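Uncharacterized protein (Desulfovibrio piger, PDB 4LG3) is of unknown function and belongs to the DUF4875 family, whose members are grouped with CamS-like proteins. Local coordinates at residues R121-T124 / A125-K129; Q131-W134 / G135-R138. All coordinates share one frame; numbering follows the deposited sequence.

Contact 1. Residues R121-T124 / A125-K129; sequences RGLT and AQELK
T124 and E127 form a capping box at the N terminus of helix 125-137, and R121, three residues before the cap, clamps the carboxylate of the box. In the first half of the box T124 OG1, at the N-cap, accepts from E127 N at 3.1 Å; a chi1 of 66° tucks the hydroxyl between the backbone N and the carbonyl carbon of T124, where it faces the first turn. In the reciprocal half E127 CG lies anti to its carbonyl carbon, the extended chain beyond it carries the carboxylate back to the cap residue, and T124 N donates to E127 OE1 over 2.9 Å in an almost straight bond. That donor comes from the anti side of the oxygen, 23° out of the carboxylate plane. The backbone adds the first bond of the helix, from L128 N to T124 O.

The charged pair is a two-pronged, end-on salt bridge. R121 NH1 reaches E127 OE1 at 2.8 Å and R121 NH2 reaches E127 OE2 at 2.9 Å, each on a syn lone pair, with guanidinium and carboxylate only 4° from coplanar. With T124 N and R121 NH1 on OE1 and R121 NH2 on OE2, three bonds fix the rotation of the carboxylate, and the nearby arginine and helix start probably stabilise its negative charge.

Apolar contact lies beside this polar network: L123 CB packs on L128 CG at 4.0 Å, and L123 also runs across E127 at about a right angle. Beyond 121-129, D47 OD2 accepts from A125 N and S48 OG from L123 N, and P171 touches E127. The guanidinium is also tied to its own loop, where R121 NH1 donates to G122 O at 2.9 Å, the oxygen tilted out of the guanidinium plane.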
loop_
_atom_site.group_PDB
_atom_site.type_symbol
_atom_site.label_atom_id
_atom_site.label_comp_id
_atom_site.label_asym_id
_atom_site.label_seq_id
_atom_site.Cartn_x
_atom_site.Cartn_y
_atom_site.Cartn_z
ATOM N N ARG A 121 -4.028 -0.792 -11.304
ATOM C CA ARG A 121 -3.028 0.257 -11.618
ATOM C C ARG A 121 -2.690 1.069 -10.380
ATOM O O ARG A 121 -3.421 0.992 -9.386
ATOM C CB ARG A 121 -3.573 1.215 -12.698
ATOM C CG ARG A 121 -4.879 1.926 -12.308
ATOM C CD ARG A 121 -5.125 3.163 -13.149
ATOM N NE ARG A 121 -6.379 3.842 -12.811
ATOM C CZ ARG A 121 -6.477 4.910 -12.023
ATOM N NH1 ARG A 121 -5.396 5.437 -11.466
ATOM N NH2 ARG A 121 -7.655 5.467 -11.799
ATOM N N GLY A 122 -1.647 1.893 -10.473
ATOM C CA GLY A 122 -1.306 2.854 -9.428
ATOM C C GLY A 122 -2.120 4.125 -9.607
ATOM O O GLY A 122 -3.062 4.147 -10.402
ATOM N N LEU A 123 -1.766 5.210 -8.919
ATOM C CA LEU A 123 -2.584 6.430 -8.992
ATOM C C LEU A 123 -1.893 7.584 -9.709
ATOM O O LEU A 123 -0.664 7.657 -9.756
ATOM C CB LEU A 123 -3.011 6.887 -7.566
ATOM C CG LEU A 123 -3.592 5.823 -6.574
ATOM C CD1 LEU A 123 -4.105 6.482 -5.322
ATOM C CD2 LEU A 123 -4.736 4.997 -7.195
ATOM N N THR A 124 -2.698 8.497 -10.270
ATOM C CA THR A 124 -2.198 9.688 -10.965
ATOM C C THR A 124 -1.735 10.704 -9.926
ATOM O O THR A 124 -2.159 10.640 -8.769
ATOM C CB THR A 124 -3.277 10.305 -11.889
ATOM O OG1 THR A 124 -4.351 10.808 -11.102
ATOM C CG2 THR A 124 -3.817 9.336 -12.908
ATOM N N ALA A 125 -0.923 11.672 -10.340
ATOM C CA ALA A 125 -0.473 12.752 -9.451
ATOM C C ALA A 125 -1.678 13.473 -8.836
ATOM O O ALA A 125 -1.650 13.811 -7.654
ATOM C CB ALA A 125 0.394 13.736 -10.218
ATOM N N GLN A 126 -2.752 13.673 -9.642
ATOM C CA GLN A 126 -3.976 14.338 -9.186
ATOM C C GLN A 126 -4.708 13.502 -8.131
ATOM O O GLN A 126 -5.154 14.050 -7.124
ATOM C CB GLN A 126 -4.899 14.646 -10.352
ATOM C CG GLN A 126 -5.867 15.758 -10.016
ATOM C CD GLN A 126 -6.978 15.852 -10.999
ATOM O OE1 GLN A 126 -7.782 14.930 -11.152
ATOM N NE2 GLN A 126 -7.078 16.996 -11.635
ATOM N N GLU A 127 -4.795 12.177 -8.352
ATOM C CA GLU A 127 -5.424 11.238 -7.410
ATOM C C GLU A 127 -4.665 11.232 -6.073
ATOM O O GLU A 127 -5.283 11.239 -5.009
ATOM C CB GLU A 127 -5.491 9.835 -8.010
ATOM C CG GLU A 127 -6.649 9.647 -8.986
ATOM C CD GLU A 127 -6.598 8.398 -9.852
ATOM O OE1 GLU A 127 -5.503 7.822 -10.036
ATOM O OE2 GLU A 127 -7.654 8.037 -10.411
ATOM N N LEU A 128 -3.340 11.283 -6.144
ATOM C CA LEU A 128 -2.447 11.303 -4.988
ATOM C C LEU A 128 -2.549 12.614 -4.215
ATOM O O LEU A 128 -2.531 12.597 -2.983
ATOM C CB LEU A 128 -0.999 11.046 -5.438
ATOM C CG LEU A 128 -0.669 9.613 -5.901
ATOM C CD1 LEU A 128 0.668 9.580 -6.586
ATOM C CD2 LEU A 128 -0.711 8.631 -4.755
ATOM N N LYS A 129 -2.707 13.736 -4.928
ATOM C CA LYS A 129 -2.894 15.060 -4.341
ATOM C C LYS A 129 -4.246 15.108 -3.619
ATOM O O LYS A 129 -4.311 15.659 -2.519
ATOM C CB LYS A 129 -2.798 16.169 -5.427
ATOM C CG LYS A 129 -2.929 17.613 -4.915
ATOM C CD LYS A 129 -1.619 18.165 -4.338
ATOM C CE LYS A 129 -1.832 19.033 -3.113
ATOM N NZ LYS A 129 -0.591 19.149 -2.293
#

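Contact 2. Residues Q131-W134 / G135-R138; sequences QCLW and GEMR. With EDO (1,2-ethanediol), chain H.
Regular alpha-helical i to i+4 bonds join 131-134 to 135-138 in helix 125-137 and set side chains four residues apart on the same face: G135 N to Q131 O, E136 N to C132 O, M137 N to L133 O at 2.9 Å, and R138 N to W134 O at 3.0 Å. L133 and selenomethionine M137 run alongside each other and point the same way, L133 CD2 meeting M137 CE at 3.6 Å. W134 and R138 meet one turn apart: R138 CD lies 4.0 Å from W134 CD1, and the ring and guanidinium planes are 32° apart. A bend at chi3 (-63°) turns the end of R138 so that its NE and W134 NE1 converge on O1 of a 1,2-ethanediol, probably from the crystallisation liquor. The indole bond is 3.0 Å and nearly straight; the arginine bond is 3.3 Å, with O1 at the edge of the guanidinium. L133, W134 and M137 carry the packing against helix 149-160, through I156, L152 and K159, whereas Q131 bonds to S82 and T91, and R138 touches F88, all three in the loop joining strands 75-81 and 92-98; Q131 also bonds to L169 O, in the loop after helix 149-160.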
loop_
_atom_site.group_PDB
_atom_site.type_symbol
_atom_site.label_atom_id
_atom_site.label_comp_id
_atom_site.label_asym_id
_atom_site.label_seq_id
_atom_site.Cartn_x
_atom_site.Cartn_y
_atom_site.Cartn_z
ATOM N N GLN A 131 -5.868 12.601 -2.246
ATOM C CA GLN A 131 -5.636 11.744 -1.058
ATOM C C GLN A 131 -4.922 12.494 0.046
ATOM O O GLN A 131 -5.289 12.374 1.210
ATOM C CB GLN A 131 -4.789 10.521 -1.420
ATOM C CG GLN A 131 -5.542 9.483 -2.207
ATOM C CD GLN A 131 -4.779 8.202 -2.226
ATOM O OE1 GLN A 131 -3.543 8.180 -2.216
ATOM N NE2 GLN A 131 -5.500 7.109 -2.257
ATOM N N CYS A 132 -3.909 13.268 -0.340
ATOM C CA CYS A 132 -3.119 14.098 0.559
ATOM C C CYS A 132 -4.005 15.205 1.186
ATOM O O CYS A 132 -3.967 15.388 2.411
ATOM C CB CYS A 132 -1.917 14.684 -0.173
ATOM S SG CYS A 132 -0.838 15.690 0.877
ATOM N N LEU A 133 -4.834 15.893 0.360
ATOM C CA LEU A 133 -5.757 16.918 0.838
ATOM C C LEU A 133 -6.810 16.304 1.744
ATOM O O LEU A 133 -7.040 16.835 2.819
ATOM C CB LEU A 133 -6.410 17.681 -0.309
ATOM C CG LEU A 133 -5.494 18.525 -1.201
ATOM C CD1 LEU A 133 -6.296 19.264 -2.249
ATOM C CD2 LEU A 133 -4.668 19.502 -0.393
ATOM N N TRP A 134 -7.376 15.137 1.354
ATOM C CA TRP A 134 -8.338 14.354 2.144
ATOM C C TRP A 134 -7.797 14.141 3.556
ATOM O O TRP A 134 -8.456 14.521 4.517
ATOM C CB TRP A 134 -8.616 12.988 1.476
ATOM C CG TRP A 134 -9.804 12.268 2.046
ATOM C CD1 TRP A 134 -9.845 11.528 3.194
ATOM C CD2 TRP A 134 -11.144 12.279 1.527
ATOM N NE1 TRP A 134 -11.122 11.064 3.417
ATOM C CE2 TRP A 134 -11.942 11.511 2.410
ATOM C CE3 TRP A 134 -11.745 12.836 0.379
ATOM C CZ2 TRP A 134 -13.307 11.265 2.169
ATOM C CZ3 TRP A 134 -13.097 12.612 0.151
ATOM C CH2 TRP A 134 -13.867 11.837 1.038
ATOM N N GLY A 135 -6.583 13.590 3.653
ATOM C CA GLY A 135 -5.903 13.325 4.917
ATOM C C GLY A 135 -5.639 14.540 5.789
ATOM O O GLY A 135 -5.772 14.462 7.011
ATOM N N GLU A 136 -5.280 15.668 5.172
ATOM C CA GLU A 136 -4.956 16.920 5.853
ATOM C C GLU A 136 -6.164 17.677 6.358
ATOM O O GLU A 136 -6.081 18.357 7.387
ATOM C CB GLU A 136 -4.199 17.850 4.896
ATOM C CG GLU A 136 -2.717 17.525 4.777
ATOM C CD GLU A 136 -1.884 18.433 3.887
ATOM O OE1 GLU A 136 -2.430 19.417 3.337
ATOM O OE2 GLU A 136 -0.672 18.150 3.739
HETATM N N MSE A 137 -7.269 17.599 5.611
HETATM C CA MSE A 137 -8.469 18.406 5.821
HETATM C C MSE A 137 -9.618 17.726 6.564
HETATM O O MSE A 137 -10.409 18.444 7.192
HETATM C CB MSE A 137 -8.997 18.887 4.452
HETATM C CG MSE A 137 -8.067 19.859 3.742
HETATM SE SE MSE A 137 -8.680 20.391 1.966
HETATM C CE MSE A 137 -7.148 21.366 1.475
ATOM N N ARG A 138 -9.731 16.378 6.477
ATOM C CA ARG A 138 -10.852 15.595 7.018
ATOM C C ARG A 138 -11.174 15.874 8.494
ATOM O O ARG A 138 -12.358 15.888 8.850
ATOM C CB ARG A 138 -10.678 14.097 6.786
ATOM C CG ARG A 138 -9.446 13.487 7.430
ATOM C CD ARG A 138 -9.305 12.024 7.098
ATOM N NE ARG A 138 -10.398 11.164 7.593
ATOM C CZ ARG A 138 -10.570 10.800 8.864
ATOM N NH1 ARG A 138 -9.765 11.267 9.813
ATOM N NH2 ARG A 138 -11.558 9.982 9.198
HETATM C C1 EDO H . -13.741 9.069 5.522
HETATM O O1 EDO H . -12.351 9.459 5.598
HETATM C C2 EDO H . -14.112 8.296 4.178
HETATM O O2 EDO H . -12.980 7.587 3.584
#

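Overall arrangement
Coming from the N terminus, the chain leaves strand 113-118 of the mixed sheet and enters the loop that leads to helix 125-137. Contact 1 closes this loop onto the first helical turn; contact 2 opens only after it, farther along the same helix, so the two lie in series and neither nest nor cross. Their centres are 14 Å apart, yet they touch where L123 CD1 packs on Q131 NE2 at 3.4 Å. Contact 1 sets the helix start by the loop between strand 42-44 and helix 53-71. Contact 2 sets the later turns of the helix beside helix 149-160, which follows the small 142-143/146-147 hairpin.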